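Local coordinates for sulfate permease family protein (Vibrio cholerae, PDB 4DGH) that is probably a membrane transporter of the sulfate permease (SulP) family, represented here by its STAS domain, at residues Ala100-Val103 / Lys104-Gly107. Residues are numbered along the deposited sequence; the frame is centred on the assembly and turned at random.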
loop_
_atom_site.group_PDB
_atom_site.type_symbol
_atom_site.label_atom_id
_atom_site.label_comp_id
_atom_site.label_asym_id
_atom_site.label_seq_id
_atom_site.Cartn_x
_atom_site.Cartn_y
_atom_site.Cartn_z
ATOM N N ALA A 100 -3.180 20.018 -19.635
ATOM C CA ALA A 100 -1.893 19.917 -18.994
ATOM C C ALA A 100 -0.740 19.538 -19.883
ATOM O O ALA A 100 0.412 19.615 -19.433
ATOM C CB ALA A 100 -1.969 18.951 -17.827
ATOM N N GLY A 101 -1.001 19.194 -21.145
ATOM C CA GLY A 101 0.067 18.762 -22.035
ATOM C C GLY A 101 0.417 17.264 -21.971
ATOM O O GLY A 101 1.443 16.831 -22.534
ATOM N N ILE A 102 -0.389 16.458 -21.286
ATOM C CA ILE A 102 -0.077 15.000 -21.254
ATOM C C ILE A 102 -0.374 14.415 -22.637
ATOM O O ILE A 102 0.365 13.562 -23.153
ATOM C CB ILE A 102 -0.816 14.248 -20.130
ATOM C CG1 ILE A 102 -0.401 14.807 -18.729
ATOM C CG2 ILE A 102 -0.540 12.748 -20.209
ATOM C CD1 ILE A 102 1.099 14.737 -18.483
ATOM N N VAL A 103 -1.448 14.888 -23.263
ATOM C CA VAL A 103 -1.830 14.320 -24.576
ATOM C C VAL A 103 -0.722 14.648 -25.577
ATOM O O VAL A 103 -0.310 13.777 -26.319
ATOM C CB VAL A 103 -3.215 14.812 -25.042
ATOM C CG1 VAL A 103 -3.465 14.470 -26.518
ATOM C CG2 VAL A 103 -4.303 14.237 -24.140
ATOM N N LYS A 104 -0.236 15.884 -25.552
ATOM C CA LYS A 104 0.929 16.304 -26.346
ATOM C C LYS A 104 2.041 15.347 -26.145
ATOM O O LYS A 104 2.588 14.841 -27.107
ATOM C CB LYS A 104 1.422 17.721 -25.949
ATOM C CG LYS A 104 2.684 18.135 -26.704
ATOM C CD LYS A 104 3.435 19.247 -25.986
ATOM C CE LYS A 104 4.651 19.635 -26.809
ATOM N NZ LYS A 104 5.066 21.002 -26.422
ATOM N N LEU A 105 2.354 15.051 -24.882
ATOM C CA LEU A 105 3.496 14.211 -24.583
ATOM C C LEU A 105 3.390 12.843 -25.195
ATOM O O LEU A 105 4.356 12.328 -25.723
ATOM C CB LEU A 105 3.608 14.079 -23.076
ATOM C CG LEU A 105 4.776 13.361 -22.447
ATOM C CD1 LEU A 105 6.072 13.854 -23.117
ATOM C CD2 LEU A 105 4.682 13.636 -20.926
ATOM N N VAL A 106 2.236 12.203 -25.091
ATOM C CA VAL A 106 2.209 10.862 -25.601
ATOM C C VAL A 106 1.745 10.775 -27.049
ATOM O O VAL A 106 1.982 9.764 -27.712
ATOM C CB VAL A 106 1.318 9.887 -24.802
ATOM C CG1 VAL A 106 1.792 9.699 -23.333
ATOM C CG2 VAL A 106 -0.099 10.332 -24.896
ATOM N N GLY A 107 1.088 11.834 -27.531
ATOM C CA GLY A 107 0.616 11.827 -28.918
ATOM C C GLY A 107 -0.898 11.571 -28.903
ATOM O O GLY A 107 -1.353 10.639 -28.258
#
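G101 accepts the first bond of a helix of little more than one turn, from L105 N, in a compact case of three successive i-to-i+4 bonds bounded by glycines. This bond, L105 N to G101 O, spans 3.1 Å, its donor tilted 35° from the carbonyl plane. The next two are straighter at the acceptor: V106 N meets I102 O at 3.0 Å, and G107 N closes on V103 O at 2.7 Å, with a C=O...N angle of 166°. Side chains crowd round the same carbonyls. L105 CB lies 3.3 Å from I102 O and K104 CB 3.5 Å from G101 O, while V106 CG2, wedged between its own backbone N and carbonyl carbon (chi1 of CG1 -62°), lies 3.7 Å from both I102 O and V103 O. Among the longer chains, I102 CD1 and L105 CD2 only brush at 4.5 Å. K104 touches through its CB, and the rest of its chain, in the modelled conformer, leads away from the turn.

Glycine sets both limits. G101 ends the preceding helix in a Schellman motif and serves as N-cap of the new one; it and G107 at the far end both have positive phi, a backbone conformation glycine takes readily. Beyond the turn, N110 ND2 donates a hydrogen bond to V106 O. In the STAS fold this short helix 102-106 links helix 91-99 to strand 111-112, outermost in the sheet of this chain: I102 and L105 pack on I74 of helix 64-78, V103 on L97 and V98 of helix 91-99, and I102 and V106 on I86 of strand 83-87.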